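PDB 5ZHW: D-alanyl-D-alanine carboxypeptidase from Enterococcus faecalis V583, which removes the C-terminal D-alanine from peptidoglycan pentapeptides ending in D-Ala-D-Ala, a metal-dependent carboxypeptidase activity linked to antibiotic resistance. Local coordinates for residues I174-P179 / H193-G198. Sequence-based numbering, arbitrary orientation.
Sequences IRRYPP and HYRYVG. With CU (copper (II) ion), chain C; DAL (D-alanine), chain D.
His193 binds the copper ion through ND1 at 2.0 Å, and Tyr177 lies across its ring. Tyr177 CE2 sits over the centre of one imidazole face, 3.5 Å from His193 CD2. The two ring planes are inclined at 48°, so the pair is oblique. At the imidazole edge, Arg176 CB comes within 3.6 Å of His193 CD2. With chi1 at -176°, the imidazole of His193 swings away from its own backbone N, past Arg176 CB, to the metal. His193 NE2 is hydrogen-bonded to Glu139, which probably fixes the ring rotation and may polarise the imidazole toward the metal. Glu139 also forms salt bridges with Arg176 and Arg195. Those two side chains run alongside each other, with Arg176 CD 3.9 Å from Arg195 CB. Glu213 is a second acidic partner of Arg176, and the shared carboxylate probably balances both guanidinium charges. Tyr177 CE2 also approaches CB of the bound D-alanine at 3.8 Å.

Backbone bonds set the two segments side by side. Ile174 and Arg195 form an antiparallel hydrogen-bonded pair, with Ile174 N to Arg195 O at 2.9 Å and the return bond from Arg195 N to Ile174 O. Next to this pair, Ile174 CG2 meets Val197 CG2 at 3.8 Å, and both side chains pack against Ala202 of helix 199-207. Arg176 N reaches His193 O at 3.3 Å. A water also joins His193 O to Tyr177 N. On the sheet face away from Ile174 and Arg195, the Tyr194 side chain crosses the root of the extended Arg175 chain at a slant, its OH against Arg175 CB and CG. The Arg175 guanidinium forms a salt bridge with Asp165.

Strand 173-175 is an edge strand of the four-stranded antiparallel sheet, paired with strand 193-196. His193 completes the protein part of the metal site with His140 and Asp147, the His-Asp-His set of M15 peptidases, which bind zinc as their cofactor.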
ATOM      1  N   ILE A 174       5.678   2.995  -5.169  1.00 24.22           N
ATOM      2  CA  ILE A 174       4.883   4.156  -5.464  1.00 26.36           C
ATOM      3  C   ILE A 174       3.915   4.415  -4.348  1.00 26.81           C
ATOM      4  O   ILE A 174       3.467   3.486  -3.660  1.00 25.82           O
ATOM      5  CB  ILE A 174       4.101   4.020  -6.780  1.00 27.08           C
ATOM      6  CG1 ILE A 174       3.184   2.779  -6.773  1.00 26.74           C
ATOM      7  CG2 ILE A 174       5.092   3.962  -7.926  1.00 28.57           C
ATOM      8  CD1 ILE A 174       2.289   2.655  -7.989  1.00 26.47           C
ATOM      9  N   ARG A 175       3.605   5.696  -4.184  1.00 27.21           N
ATOM     10  CA  ARG A 175       2.516   6.135  -3.344  1.00 27.46           C
ATOM     11  C   ARG A 175       1.230   5.727  -4.054  1.00 26.17           C
ATOM     12  O   ARG A 175       0.794   6.368  -4.997  1.00 25.60           O
ATOM     13  CB  ARG A 175       2.610   7.648  -3.139  1.00 28.75           C
ATOM     14  CG  ARG A 175       1.631   8.164  -2.115  1.00 31.59           C
ATOM     15  CD  ARG A 175       1.754   9.665  -1.968  1.00 32.97           C
ATOM     16  NE  ARG A 175       0.741  10.210  -1.071  1.00 33.90           N
ATOM     17  CZ  ARG A 175       0.708  11.485  -0.666  1.00 39.89           C
ATOM     18  NH1 ARG A 175       1.626  12.358  -1.090  1.00 40.41           N
ATOM     19  NH2 ARG A 175      -0.255  11.900   0.171  1.00 40.56           N
ATOM     20  N   ARG A 176       0.654   4.617  -3.621  1.00 25.51           N
ATOM     21  CA  ARG A 176      -0.381   3.965  -4.383  1.00 24.92           C
ATOM     22  C   ARG A 176      -1.674   4.750  -4.531  1.00 25.77           C
ATOM     23  O   ARG A 176      -2.314   4.678  -5.596  1.00 24.77           O
ATOM     24  CB  ARG A 176      -0.703   2.611  -3.755  1.00 26.02           C
ATOM     25  CG  ARG A 176      -1.702   1.759  -4.529  1.00 26.19           C
ATOM     26  CD  ARG A 176      -1.193   1.385  -5.913  1.00 26.75           C
ATOM     27  NE  ARG A 176      -2.153   0.563  -6.635  1.00 26.97           N
ATOM     28  CZ  ARG A 176      -3.212   1.008  -7.318  1.00 28.55           C
ATOM     29  NH1 ARG A 176      -3.500   2.298  -7.391  1.00 29.92           N
ATOM     30  NH2 ARG A 176      -3.990   0.139  -7.957  1.00 29.07           N
ATOM     31  N   TYR A 177      -2.075   5.448  -3.465  1.00 25.20           N
ATOM     32  CA  TYR A 177      -3.375   6.095  -3.389  1.00 26.49           C
ATOM     33  C   TYR A 177      -3.183   7.596  -3.082  1.00 27.09           C
ATOM     34  O   TYR A 177      -3.390   8.060  -1.956  1.00 26.83           O
ATOM     35  CB  TYR A 177      -4.271   5.409  -2.344  1.00 28.32           C
ATOM     36  CG  TYR A 177      -4.425   3.914  -2.524  1.00 28.36           C
ATOM     37  CD1 TYR A 177      -5.013   3.390  -3.670  1.00 28.97           C
ATOM     38  CD2 TYR A 177      -3.975   3.020  -1.543  1.00 29.69           C
ATOM     39  CE1 TYR A 177      -5.157   2.013  -3.844  1.00 29.08           C
ATOM     40  CE2 TYR A 177      -4.120   1.651  -1.693  1.00 29.88           C
ATOM     41  CZ  TYR A 177      -4.712   1.143  -2.854  1.00 30.66           C
ATOM     42  OH  TYR A 177      -4.844  -0.229  -3.028  1.00 28.55           O
ATOM     43  N   PRO A 178      -2.753   8.362  -4.091  1.00 28.60           N
ATOM     44  CA  PRO A 178      -2.534   9.773  -3.834  1.00 30.33           C
ATOM     45  C   PRO A 178      -3.831  10.586  -3.825  1.00 31.83           C
ATOM     46  O   PRO A 178      -4.824  10.201  -4.471  1.00 31.02           O
ATOM     47  CB  PRO A 178      -1.595  10.190  -4.963  1.00 31.23           C
ATOM     48  CG  PRO A 178      -1.932   9.274  -6.087  1.00 31.04           C
ATOM     49  CD  PRO A 178      -2.378   7.983  -5.465  1.00 29.27           C
ATOM     50  N   PRO A 179      -3.831  11.702  -3.080  1.00 35.79           N
ATOM     51  CA  PRO A 179      -5.040  12.516  -2.895  1.00 38.24           C
ATOM     52  C   PRO A 179      -5.700  12.964  -4.216  1.00 39.03           C
ATOM     53  O   PRO A 179      -6.919  12.945  -4.333  1.00 44.48           O
ATOM     54  CB  PRO A 179      -4.539  13.713  -2.066  1.00 38.03           C
ATOM     55  CG  PRO A 179      -3.062  13.769  -2.291  1.00 38.17           C
ATOM     56  CD  PRO A 179      -2.634  12.344  -2.495  1.00 37.81           C
ATOM     57  N   HIS A 193       0.508   3.990   2.483  1.00 26.55           N
ATOM     58  CA  HIS A 193       0.420   2.760   1.667  1.00 26.00           C
ATOM     59  C   HIS A 193       1.280   2.849   0.402  1.00 25.10           C
ATOM     60  O   HIS A 193       0.974   3.608  -0.527  1.00 25.27           O
ATOM     61  CB  HIS A 193      -1.026   2.456   1.314  1.00 24.93           C
ATOM     62  CG  HIS A 193      -1.225   1.163   0.574  1.00 25.42           C
ATOM     63  ND1 HIS A 193      -1.863   0.074   1.132  1.00 24.44           N
ATOM     64  CD2 HIS A 193      -0.923   0.808  -0.702  1.00 25.29           C
ATOM     65  CE1 HIS A 193      -1.926  -0.895   0.231  1.00 25.88           C
ATOM     66  NE2 HIS A 193      -1.363  -0.473  -0.889  1.00 23.92           N
ATOM     67  N   TYR A 194       2.330   2.036   0.386  1.00 23.99           N
ATOM     68  CA  TYR A 194       3.299   1.974  -0.699  1.00 24.70           C
ATOM     69  C   TYR A 194       3.285   0.594  -1.377  1.00 24.61           C
ATOM     70  O   TYR A 194       3.230  -0.433  -0.696  1.00 23.20           O
ATOM     71  CB  TYR A 194       4.694   2.387  -0.183  1.00 23.69           C
ATOM     72  CG  TYR A 194       4.742   3.878  -0.157  1.00 25.21           C
ATOM     73  CD1 TYR A 194       4.139   4.613   0.881  1.00 26.84           C
ATOM     74  CD2 TYR A 194       5.258   4.574  -1.230  1.00 25.65           C
ATOM     75  CE1 TYR A 194       4.111   6.005   0.848  1.00 26.37           C
ATOM     76  CE2 TYR A 194       5.228   5.951  -1.272  1.00 27.75           C
ATOM     77  CZ  TYR A 194       4.661   6.670  -0.237  1.00 27.20           C
ATOM     78  OH  TYR A 194       4.678   8.043  -0.353  1.00 27.15           O
ATOM     79  N   ARG A 195       3.315   0.608  -2.714  1.00 23.35           N
ATOM     80  CA  ARG A 195       3.182  -0.579  -3.545  1.00 23.76           C
ATOM     81  C   ARG A 195       4.442  -0.755  -4.362  1.00 24.11           C
ATOM     82  O   ARG A 195       4.886   0.210  -4.995  1.00 24.89           O
ATOM     83  CB  ARG A 195       1.972  -0.409  -4.454  1.00 24.94           C
ATOM     84  CG  ARG A 195       1.902  -1.304  -5.685  1.00 25.59           C
ATOM     85  CD  ARG A 195       1.861  -2.775  -5.352  1.00 26.08           C
ATOM     86  NE  ARG A 195       2.112  -3.532  -6.563  1.00 26.36           N
ATOM     87  CZ  ARG A 195       1.200  -3.908  -7.463  1.00 25.49           C
ATOM     88  NH1 ARG A 195      -0.079  -3.640  -7.303  1.00 24.15           N
ATOM     89  NH2 ARG A 195       1.597  -4.583  -8.548  1.00 27.19           N
ATOM     90  N   TYR A 196       5.021  -1.964  -4.341  1.00 22.88           N
ATOM     91  CA  TYR A 196       6.158  -2.284  -5.209  1.00 25.00           C
ATOM     92  C   TYR A 196       5.677  -2.557  -6.655  1.00 25.30           C
ATOM     93  O   TYR A 196       4.845  -3.442  -6.886  1.00 23.38           O
ATOM     94  CB  TYR A 196       6.957  -3.495  -4.724  1.00 24.35           C
ATOM     95  CG  TYR A 196       8.190  -3.732  -5.586  1.00 25.94           C
ATOM     96  CD1 TYR A 196       9.349  -2.971  -5.403  1.00 26.57           C
ATOM     97  CD2 TYR A 196       8.191  -4.696  -6.591  1.00 26.82           C
ATOM     98  CE1 TYR A 196      10.465  -3.163  -6.190  1.00 27.26           C
ATOM     99  CE2 TYR A 196       9.300  -4.896  -7.389  1.00 27.85           C
ATOM    100  CZ  TYR A 196      10.435  -4.128  -7.182  1.00 28.05           C
ATOM    101  OH  TYR A 196      11.535  -4.326  -7.957  1.00 28.85           O
ATOM    102  N   VAL A 197       6.204  -1.780  -7.593  1.00 25.56           N
ATOM    103  CA  VAL A 197       6.019  -2.007  -9.039  1.00 27.47           C
ATOM    104  C   VAL A 197       7.338  -2.172  -9.828  1.00 28.35           C
ATOM    105  O   VAL A 197       7.312  -2.580 -10.995  1.00 28.28           O
ATOM    106  CB  VAL A 197       5.148  -0.905  -9.683  1.00 27.83           C
ATOM    107  CG1 VAL A 197       3.713  -0.976  -9.164  1.00 29.29           C
ATOM    108  CG2 VAL A 197       5.711   0.484  -9.454  1.00 27.26           C
ATOM    109  N   GLY A 198       8.471  -1.892  -9.186  1.00 26.47           N
ATOM    110  CA  GLY A 198       9.774  -1.948  -9.830  1.00 27.86           C
ATOM    111  C   GLY A 198      10.228  -0.559 -10.187  1.00 26.91           C
ATOM    112  O   GLY A 198       9.406   0.335 -10.394  1.00 26.01           O
TER
HETATM  113 CU    CU C 301      -2.118  -0.396   3.048  1.00 27.27          CU
HETATM  114  N   DAL D 302      -5.831  -0.217   3.170  1.00 57.18           N
HETATM  115  CA  DAL D 302      -5.679  -0.554   1.716  1.00 48.79           C
HETATM  116  CB  DAL D 302      -6.647   0.270   0.825  1.00 46.71           C
HETATM  117  C   DAL D 302      -6.020  -2.033   1.522  1.00 39.13           C
HETATM  118  O   DAL D 302      -6.950  -2.477   2.141  1.00 28.57           O
HETATM  119  OXT DAL D 302      -5.391  -2.666   0.683  1.00 44.63           O
HETATM  120  O   HOH W   1      -0.740   5.669  -1.002  1.00 23.94           O